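Side-chain contacts in putative trimethylamine methyltransferase (Rhizobium meliloti, PDB 4YYC), which probably transfers methyl groups, perhaps from a methylated amine: residues 195-200 / 206-211; 220-225 / 232-237; 380-385 / 419-424; 410-415 / 461-466. One frame throughout, in Å; residues are numbered along the deposited sequence.

Contact 1. Residues 195-200 / 206-211; sequences DMVYSH and KPFMGS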
# COMPACT_ATOMS: atom_id res chain seq x y z
N ASP A 195 1.21 30.34 -21.41
CA ASP A 195 1.46 30.65 -19.98
C ASP A 195 1.77 29.43 -19.13
O ASP A 195 2.56 29.53 -18.17
CB ASP A 195 0.28 31.44 -19.41
CG ASP A 195 0.13 32.76 -20.09
OD1 ASP A 195 0.97 33.68 -19.87
OD2 ASP A 195 -0.79 32.90 -20.91
N MSE A 196 1.14 28.32 -19.48
CA MSE A 196 1.33 27.05 -18.74
C MSE A 196 2.76 26.62 -18.99
O MSE A 196 3.49 26.35 -18.04
CB MSE A 196 0.29 26.06 -19.20
CG MSE A 196 -1.10 26.43 -18.68
SE MSE A 196 -2.52 25.60 -19.80
CE MSE A 196 -2.40 23.90 -18.95
N VAL A 197 3.20 26.52 -20.26
CA VAL A 197 4.59 26.12 -20.50
C VAL A 197 5.57 27.12 -19.86
O VAL A 197 6.56 26.75 -19.21
CB VAL A 197 4.88 25.93 -22.01
CG1 VAL A 197 6.38 25.75 -22.26
CG2 VAL A 197 4.05 24.77 -22.56
N TYR A 198 5.31 28.41 -20.04
CA TYR A 198 6.17 29.43 -19.46
C TYR A 198 6.32 29.24 -17.96
O TYR A 198 7.42 29.41 -17.41
CB TYR A 198 5.64 30.82 -19.74
CG TYR A 198 6.52 31.92 -19.13
CD1 TYR A 198 7.71 32.31 -19.75
CD2 TYR A 198 6.18 32.53 -17.95
CE1 TYR A 198 8.51 33.33 -19.22
CE2 TYR A 198 6.98 33.52 -17.38
CZ TYR A 198 8.15 33.91 -18.01
OH TYR A 198 8.91 34.90 -17.41
N SER A 199 5.22 28.90 -17.29
CA SER A 199 5.24 28.72 -15.82
C SER A 199 6.22 27.62 -15.40
O SER A 199 6.94 27.76 -14.42
CB SER A 199 3.83 28.43 -15.29
OG SER A 199 3.02 29.55 -15.52
N HIS A 200 6.25 26.51 -16.14
CA HIS A 200 7.21 25.43 -15.88
C HIS A 200 8.66 25.86 -16.06
O HIS A 200 9.55 25.28 -15.47
CB HIS A 200 6.91 24.21 -16.75
CG HIS A 200 5.64 23.49 -16.37
ND1 HIS A 200 5.51 22.80 -15.19
CD2 HIS A 200 4.45 23.36 -17.01
CE1 HIS A 200 4.31 22.27 -15.11
NE2 HIS A 200 3.64 22.59 -16.21
N LYS A 206 12.84 21.79 -13.15
CA LYS A 206 12.64 20.35 -13.29
C LYS A 206 12.04 20.05 -14.65
O LYS A 206 11.43 20.90 -15.27
CB LYS A 206 11.76 19.82 -12.15
CG LYS A 206 12.42 19.86 -10.79
CD LYS A 206 11.55 19.43 -9.62
CE LYS A 206 12.30 19.56 -8.31
NZ LYS A 206 11.46 19.08 -7.18
N PRO A 207 12.18 18.81 -15.14
CA PRO A 207 11.67 18.51 -16.48
C PRO A 207 10.14 18.63 -16.55
O PRO A 207 9.46 18.29 -15.61
CB PRO A 207 12.09 17.09 -16.74
CG PRO A 207 12.77 16.63 -15.55
CD PRO A 207 12.91 17.70 -14.54
N PHE A 208 9.64 19.14 -17.67
CA PHE A 208 8.23 19.48 -17.79
C PHE A 208 7.60 18.83 -19.01
O PHE A 208 8.30 18.27 -19.88
CB PHE A 208 8.06 21.00 -17.76
CG PHE A 208 8.66 21.71 -18.95
CD1 PHE A 208 7.96 21.82 -20.13
CD2 PHE A 208 9.95 22.26 -18.89
CE1 PHE A 208 8.49 22.50 -21.22
CE2 PHE A 208 10.49 22.90 -19.98
CZ PHE A 208 9.76 23.02 -21.16
N MSE A 209 6.29 18.93 -19.08
CA MSE A 209 5.47 18.31 -20.12
C MSE A 209 4.91 19.36 -21.03
O MSE A 209 4.74 20.53 -20.65
CB MSE A 209 4.31 17.53 -19.47
CG MSE A 209 4.78 16.40 -18.58
SE MSE A 209 3.26 15.56 -17.67
CE MSE A 209 2.62 14.50 -19.16
N GLY A 210 4.57 18.96 -22.24
CA GLY A 210 4.09 19.87 -23.25
C GLY A 210 2.60 19.92 -23.42
O GLY A 210 1.85 19.16 -22.82
N SER A 211 2.15 20.88 -24.24
CA SER A 211 0.71 21.03 -24.49
C SER A 211 0.29 20.02 -25.55
O SER A 211 1.03 19.81 -26.54
CB SER A 211 0.39 22.43 -24.98
OG SER A 211 -1.00 22.55 -25.30
O HOH W 1 11.87 23.57 -15.99
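The CA atoms of His-200 and Phe-208 lie 6.3 Å apart and those of Val-197 and Gly-210 6.8 Å, so the helical segment 195-200 and the extended segment 206-211 run past each other in opposite directions. The side-chain contact is apolar. Phe-208 CB sits 3.6 Å from His-200 CB, and His-200 CG is almost as near to it. Phe-208 CB thus leans on the base of the imidazole. The Phe-208 CG atom lies between its own backbone N and carbonyl carbon (chi1 66°). This turns the ring along the helix until Phe-208 CE1 meets Val-197 CG1 at 4.0 Å, the two side chains crossing at about a right angle. No direct hydrogen bond joins the segments. A water lies within hydrogen-bonding distance of both backbones, 2.9 Å from His-200 O and 2.8 Å from Lys-206 O. The buried imidazole is held at both nitrogens, ND1 by Ser-177 OG and NE2 by Gly-179 O. These bonds fix its rotation beside Phe-208. Within the helix, Asp-195 O accepts from Ser-199 N and from Ser-199 OG, which reach it from opposite faces of the carbonyl plane. The contact packs helix 192-202 against short strand 208-209. This strand is the first of a parallel run (208-209, 240-245, 269-277, 313-322), consistent with the alpha/beta barrel of this family. Helix 158-170 touches His-200 through Val-165, and helix 215-229 reaches Val-197 through Thr-221 and Met-224.

Contact 2. Residues 220-225 / 232-237; sequences DTVAMA and DFVENN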
# COMPACT_ATOMS: atom_id res chain seq x y z
N ASP A 220 3.88 25.20 -30.69
CA ASP A 220 4.32 26.29 -29.81
C ASP A 220 5.22 25.78 -28.67
O ASP A 220 6.20 26.44 -28.31
CB ASP A 220 3.15 27.05 -29.20
CG ASP A 220 2.39 27.92 -30.20
OD1 ASP A 220 2.88 28.25 -31.31
OD2 ASP A 220 1.25 28.34 -29.87
N THR A 221 4.89 24.62 -28.09
CA THR A 221 5.71 24.06 -27.04
C THR A 221 7.11 23.78 -27.54
O THR A 221 8.09 24.11 -26.89
CB THR A 221 5.08 22.76 -26.49
OG1 THR A 221 3.76 23.03 -25.96
CG2 THR A 221 5.94 22.12 -25.40
N VAL A 222 7.20 23.17 -28.72
CA VAL A 222 8.50 22.88 -29.33
C VAL A 222 9.26 24.18 -29.57
O VAL A 222 10.46 24.25 -29.32
CB VAL A 222 8.36 22.01 -30.61
CG1 VAL A 222 9.69 21.88 -31.35
CG2 VAL A 222 7.81 20.65 -30.26
N ALA A 223 8.61 25.21 -30.06
CA ALA A 223 9.27 26.47 -30.32
C ALA A 223 9.82 27.10 -29.03
O ALA A 223 10.95 27.62 -29.02
CB ALA A 223 8.32 27.43 -31.06
N MSE A 224 9.04 27.04 -27.96
CA MSE A 224 9.49 27.53 -26.67
C MSE A 224 10.65 26.73 -26.18
O MSE A 224 11.58 27.28 -25.65
CB MSE A 224 8.32 27.50 -25.70
CG MSE A 224 7.40 28.65 -26.07
SE MSE A 224 5.78 28.70 -24.95
CE MSE A 224 6.70 29.45 -23.43
N ALA A 225 10.59 25.40 -26.30
CA ALA A 225 11.67 24.54 -25.88
C ALA A 225 12.95 24.87 -26.62
O ALA A 225 14.06 24.85 -26.01
CB ALA A 225 11.31 23.08 -26.11
N ASP A 232 19.05 22.67 -32.19
CA ASP A 232 19.58 21.32 -32.42
C ASP A 232 19.42 20.44 -31.17
O ASP A 232 19.14 19.25 -31.31
CB ASP A 232 21.03 21.31 -32.88
CG ASP A 232 21.21 21.96 -34.23
OD1 ASP A 232 20.46 21.62 -35.18
OD2 ASP A 232 22.10 22.82 -34.36
N PHE A 233 19.55 21.04 -29.99
CA PHE A 233 19.38 20.28 -28.75
C PHE A 233 18.02 19.62 -28.68
O PHE A 233 17.94 18.44 -28.35
CB PHE A 233 19.60 21.15 -27.53
CG PHE A 233 19.71 20.36 -26.25
CD1 PHE A 233 18.58 19.98 -25.56
CD2 PHE A 233 20.93 20.00 -25.76
CE1 PHE A 233 18.69 19.27 -24.37
CE2 PHE A 233 21.06 19.28 -24.58
CZ PHE A 233 19.93 18.92 -23.88
N VAL A 234 16.96 20.36 -28.99
CA VAL A 234 15.61 19.79 -28.95
C VAL A 234 15.42 18.68 -29.99
O VAL A 234 14.80 17.65 -29.71
CB VAL A 234 14.56 20.90 -29.07
CG1 VAL A 234 13.18 20.33 -29.28
CG2 VAL A 234 14.65 21.81 -27.85
N GLU A 235 15.97 18.87 -31.20
CA GLU A 235 15.83 17.84 -32.22
C GLU A 235 16.56 16.55 -31.85
O GLU A 235 16.26 15.50 -32.41
CB GLU A 235 16.35 18.34 -33.57
CG GLU A 235 15.52 19.44 -34.20
CD GLU A 235 14.09 19.02 -34.55
OE1 GLU A 235 13.85 17.86 -35.00
OE2 GLU A 235 13.17 19.84 -34.37
N ASN A 236 17.50 16.62 -30.93
CA ASN A 236 18.31 15.47 -30.57
C ASN A 236 18.05 14.89 -29.18
O ASN A 236 18.61 13.87 -28.84
CB ASN A 236 19.78 15.84 -30.70
CG ASN A 236 20.21 15.94 -32.14
OD1 ASN A 236 20.31 14.93 -32.82
ND2 ASN A 236 20.42 17.17 -32.65
N ASN A 237 17.20 15.53 -28.38
CA ASN A 237 17.04 15.15 -26.96
C ASN A 237 15.60 15.41 -26.53
O ASN A 237 15.03 16.48 -26.83
CB ASN A 237 17.91 16.00 -26.07
CG ASN A 237 19.39 15.85 -26.34
OD1 ASN A 237 20.02 14.88 -25.89
ND2 ASN A 237 19.95 16.76 -27.10
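No flat group lies between Val-234 and its partners Ala-225 and Val-222; the flat groups sit beside the contact. One face of the Phe-233 ring carries Asn-237 ND2, 3.5 Å above the plane and over the ring centre. The ring also packs edge-to-face with His-120. The bond from Asn-237 ND2 to Phe-233 O (2.9 Å) holds the amide over the ring. That bond is fairly straight (158° at the hydrogen) and uses a carbonyl lone pair, with the acceptor close to the amide plane. Phe-233 O accepts from Asn-236 N as well. The Asn-236 amide does otherwise: its ND2 comes from above the carbonyl plane of Asp-232 O, at 2.8 Å. The contact itself is small and apolar. Val-234 CG2 rests 3.6 Å from Ala-225 O and 4.0 Å from Ala-225 CB. The other methyl, Val-234 CG1, stands anti to the backbone N (chi1 170°) and approaches Val-222 CG1 at 4.3 Å. Glu-235 OE2 adds a salt bridge to Lys-226 NZ and a hydrogen bond to His-266 ND1. Val-234 thus packs helix 231-236 back onto helix 215-229. The pair forms the helical part of a beta-alpha-beta crossover between the parallel strands 208-209 and 240-245. Helix 215-229 is covered in turn by Phe-512 of helix 503-518 and by Leu-194 and Val-197 of helix 192-202.

Contact 3. Residues 380-385 / 419-424; sequences MTLLAG and KMAEGV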
# COMPACT_ATOMS: atom_id res chain seq x y z
N MSE A 380 1.29 0.10 -5.23
CA MSE A 380 1.34 -0.69 -6.48
C MSE A 380 2.25 -0.01 -7.47
O MSE A 380 3.06 -0.63 -8.14
CB MSE A 380 -0.06 -0.91 -7.03
CG MSE A 380 -0.14 -1.51 -8.42
SE MSE A 380 0.23 -0.26 -9.86
CE MSE A 380 -1.38 0.83 -9.66
N THR A 381 2.18 1.32 -7.52
CA THR A 381 2.92 2.06 -8.55
C THR A 381 4.41 1.80 -8.39
O THR A 381 5.14 1.51 -9.34
CB THR A 381 2.62 3.57 -8.44
OG1 THR A 381 1.22 3.80 -8.65
CG2 THR A 381 3.40 4.38 -9.43
N LEU A 382 4.87 1.84 -7.13
CA LEU A 382 6.30 1.61 -6.89
C LEU A 382 6.64 0.14 -7.11
O LEU A 382 7.66 -0.20 -7.75
CB LEU A 382 6.66 1.98 -5.46
CG LEU A 382 8.14 1.77 -5.11
CD1 LEU A 382 8.99 2.76 -5.84
CD2 LEU A 382 8.37 1.83 -3.62
N LEU A 383 5.85 -0.76 -6.55
CA LEU A 383 6.21 -2.18 -6.59
C LEU A 383 6.11 -2.77 -7.98
O LEU A 383 6.83 -3.72 -8.30
CB LEU A 383 5.35 -2.97 -5.59
CG LEU A 383 5.56 -2.58 -4.13
CD1 LEU A 383 4.69 -3.46 -3.28
CD2 LEU A 383 6.99 -2.71 -3.71
N ALA A 384 5.26 -2.18 -8.82
CA ALA A 384 5.18 -2.59 -10.24
C ALA A 384 6.38 -2.13 -11.04
O ALA A 384 6.55 -2.58 -12.18
CB ALA A 384 3.91 -2.02 -10.87
N GLY A 385 7.22 -1.24 -10.50
CA GLY A 385 8.36 -0.71 -11.26
C GLY A 385 7.94 0.34 -12.26
O GLY A 385 8.43 0.35 -13.39
N LYS A 419 12.64 6.44 -0.48
CA LYS A 419 13.52 5.74 0.47
C LYS A 419 13.33 4.22 0.39
O LYS A 419 14.31 3.47 0.39
CB LYS A 419 13.27 6.28 1.87
CG LYS A 419 14.08 5.60 2.96
CD LYS A 419 15.59 5.85 2.76
CE LYS A 419 16.40 5.18 3.87
NZ LYS A 419 15.93 5.66 5.21
N MSE A 420 12.07 3.76 0.30
CA MSE A 420 11.74 2.32 0.18
C MSE A 420 12.46 1.70 -0.98
O MSE A 420 12.96 0.57 -0.91
CB MSE A 420 10.23 2.15 -0.00
CG MSE A 420 9.74 0.72 -0.23
SE MSE A 420 9.72 -0.10 1.56
CE MSE A 420 8.12 0.95 2.03
N ALA A 421 12.50 2.41 -2.09
CA ALA A 421 13.09 1.92 -3.34
C ALA A 421 14.55 1.57 -3.22
O ALA A 421 15.03 0.79 -4.05
CB ALA A 421 12.90 2.97 -4.41
N GLU A 422 15.24 2.10 -2.22
CA GLU A 422 16.68 1.79 -2.01
C GLU A 422 16.86 0.39 -1.47
O GLU A 422 17.98 -0.14 -1.50
CB GLU A 422 17.32 2.77 -1.05
CG GLU A 422 17.29 4.22 -1.49
CD GLU A 422 17.90 5.14 -0.44
OE1 GLU A 422 18.33 4.66 0.63
OE2 GLU A 422 17.94 6.36 -0.67
N GLY A 423 15.80 -0.20 -0.93
CA GLY A 423 15.86 -1.59 -0.42
C GLY A 423 16.69 -1.69 0.85
O GLY A 423 16.87 -0.71 1.58
N VAL A 424 17.22 -2.88 1.10
CA VAL A 424 17.86 -3.19 2.39
C VAL A 424 19.36 -3.05 2.29
O VAL A 424 19.98 -3.71 1.45
CB VAL A 424 17.54 -4.61 2.86
CG1 VAL A 424 18.21 -4.92 4.21
CG2 VAL A 424 16.04 -4.79 2.97
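Leu-382 reaches across to Met-420 and Ala-421, joining the C-terminal parts of helices 368-383 and 404-420 close to the subunit interface. Both helices run out into glycines of positive phi: Gly-385 closes a Schellman motif, and Gly-423 ends a type I turn that starts at Met-420. Leu-382 carries the contact alone on its side. Its CG stands anti to the backbone N (chi1 180°), which directs the side chain to the other segment. The second torsion (chi2 70°) then parts the two methyls between two neighbours. Leu-382 CD2 meets Met-420 CG at 3.8 Å and Met-420 CB at 4.1 Å. Met-420 is a selenomethionine with two modelled conformers; details beyond its CB hold for the one described here and are less certain. In that conformer its CG is also anti to the backbone N (chi1 176°). The chain then bends at both following torsions, and it is the base of the side chain, not the selenium, that touches Leu-382. The two side chains pass each other at a slant. No polar bond crosses between the segments. The second subunit lies against this corner: its Leu-338 packs on Met-420, its Leu-383 on Leu-383, and its Glu-335 forms a salt bridge with Lys-419. Within the chain, Ile-48 also packs on Leu-382, and Arg-47 and Tyr-51 are backbone-bonded to Ala-421 and Leu-383. The remaining methyl, Leu-382 CD1, faces the smallest partner and stands 4.2 Å from Ala-421 CB.

Contact 4. Residues 410-415 / 461-466; sequences DQDQLG and RSPLAD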
# COMPACT_ATOMS: atom_id res chain seq x y z
N ASP A 410 0.47 13.86 -0.15
CA ASP A 410 0.96 12.89 -1.12
C ASP A 410 2.47 13.01 -1.33
O ASP A 410 3.17 11.99 -1.45
CB ASP A 410 0.28 13.07 -2.49
CG ASP A 410 -1.19 12.75 -2.51
OD1 ASP A 410 -1.65 11.92 -1.70
OD2 ASP A 410 -1.91 13.24 -3.48
N GLN A 411 2.97 14.22 -1.45
CA GLN A 411 4.41 14.36 -1.70
C GLN A 411 5.27 13.80 -0.57
O GLN A 411 6.41 13.34 -0.80
CB GLN A 411 4.80 15.80 -2.11
CG GLN A 411 4.66 16.85 -1.07
CD GLN A 411 5.78 16.90 -0.07
OE1 GLN A 411 6.95 16.81 -0.41
NE2 GLN A 411 5.43 17.01 1.20
N ASP A 412 4.74 13.85 0.64
CA ASP A 412 5.38 13.23 1.79
C ASP A 412 5.47 11.71 1.59
O ASP A 412 6.55 11.10 1.77
CB ASP A 412 4.60 13.64 3.04
CG ASP A 412 5.17 13.11 4.30
OD1 ASP A 412 6.41 12.93 4.39
OD2 ASP A 412 4.36 12.87 5.24
N GLN A 413 4.38 11.11 1.13
CA GLN A 413 4.38 9.71 0.78
C GLN A 413 5.41 9.42 -0.30
O GLN A 413 6.08 8.37 -0.28
CB GLN A 413 2.97 9.20 0.41
CG GLN A 413 1.99 9.27 1.56
CD GLN A 413 2.39 8.34 2.72
OE1 GLN A 413 2.63 7.14 2.50
NE2 GLN A 413 2.49 8.88 3.91
N LEU A 414 5.53 10.32 -1.27
CA LEU A 414 6.52 10.09 -2.32
C LEU A 414 7.92 9.98 -1.75
O LEU A 414 8.74 9.21 -2.27
CB LEU A 414 6.45 11.17 -3.41
CG LEU A 414 5.11 11.34 -4.12
CD1 LEU A 414 5.27 12.48 -5.11
CD2 LEU A 414 4.64 10.06 -4.81
N GLY A 415 8.25 10.80 -0.74
CA GLY A 415 9.57 10.68 -0.09
C GLY A 415 9.76 9.30 0.55
O GLY A 415 10.88 8.75 0.50
N ARG A 461 11.96 10.99 7.35
CA ARG A 461 11.23 11.78 8.38
C ARG A 461 10.09 12.60 7.75
O ARG A 461 10.31 13.55 7.04
CB ARG A 461 12.20 12.72 9.13
N SER A 462 8.84 12.23 8.05
CA SER A 462 7.71 13.02 7.57
C SER A 462 7.61 14.38 8.26
O SER A 462 7.62 14.43 9.48
CB SER A 462 6.41 12.28 7.84
OG SER A 462 5.26 13.10 7.57
N PRO A 463 7.47 15.47 7.49
CA PRO A 463 7.24 16.74 8.17
C PRO A 463 5.75 16.94 8.58
O PRO A 463 5.43 18.03 9.11
CB PRO A 463 7.62 17.77 7.11
CG PRO A 463 7.33 17.10 5.83
CD PRO A 463 7.76 15.68 6.06
N LEU A 464 4.86 15.97 8.27
CA LEU A 464 3.42 16.11 8.46
C LEU A 464 2.81 15.13 9.45
O LEU A 464 1.74 15.43 10.00
CB LEU A 464 2.71 15.94 7.10
CG LEU A 464 2.93 17.13 6.20
CD1 LEU A 464 2.34 16.83 4.83
CD2 LEU A 464 2.41 18.44 6.75
N ALA A 465 3.39 13.94 9.62
CA ALA A 465 2.87 12.99 10.61
C ALA A 465 2.97 13.56 12.01
O ALA A 465 3.97 14.18 12.37
CB ALA A 465 3.63 11.69 10.55
N ASP A 466 1.91 13.40 12.79
CA ASP A 466 1.98 13.70 14.18
C ASP A 466 2.22 12.40 14.96
O ASP A 466 1.39 11.48 14.97
CB ASP A 466 0.70 14.39 14.67
CG ASP A 466 0.80 14.81 16.09
OD1 ASP A 466 1.01 13.94 16.97
OD2 ASP A 466 0.70 16.06 16.39
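The unusual feature is Ser-462 OG, which donates once, to Asp-412 OD2, and accepts twice from its own segment. The modelled distance from Ser-462 OG to Asp-412 OD2, 2.5 Å, is very short, and its exact length should be read with caution. Ala-465 N donates to Ser-462 OG at 2.9 Å (162° at the hydrogen), and Leu-464 N donates to Ser-462 OG at 3.0 Å. These bonds make an ST motif and an ST turn, and they curl residues 462-465 round the serine oxygen. Asp-412 extends from the helix with CG anti to its backbone N (chi1 -178°), which carries the carboxylate to the turn. Ser-462 OG approaches on the syn side of OD2, 26° out of the carboxylate plane. The other oxygen, Asp-412 OD1, lies 3.5 Å from Pro-463 CD and is hydrogen-bonded to Tyr-460 OH. Leu-464 CB comes within 4.0 Å of Asp-412 OD2. Leu-464 itself packs on Ile-481 and Leu-488 of helix 481-495. The ST turn thus joins its loop to helix 404-420 near the dimer interface, where Asp-466 forms a salt bridge with Lys-364 of the second subunit. With an alanine here in place of Ser-462, Asp-412 OD2 would lose this donor, and the amides of Leu-464 and Ala-465, left without their acceptor, would probably let the turn shift. The bonding is directional. The two N-H groups pointing into Ser-462 OG would be expected to polarise the hydroxyl and favour its donation to the carboxylate.

From the N terminus, contact 1 closes the short connection from helix 192-202 to strand 208-209. Contact 2 follows in series and closes the turn between helices 215-229 and 231-236. The two touch: Ser-211 N lies 3.2 Å from Thr-221 OG1, a probable hydrogen bond. Farther along, contacts 3 and 4 cross: segment 410-415 falls between 380-385 and 419-424, while its partner 461-466 lies beyond 419-424, so the segments alternate. Both use helix 404-420 and border the second subunit. Contact 3 ties that helix to helix 368-383, and contact 4 ties it to the loop before helix 470-475. The centres of contacts 1 and 3 are about 28 Å apart, on opposite sides of the chain's centre.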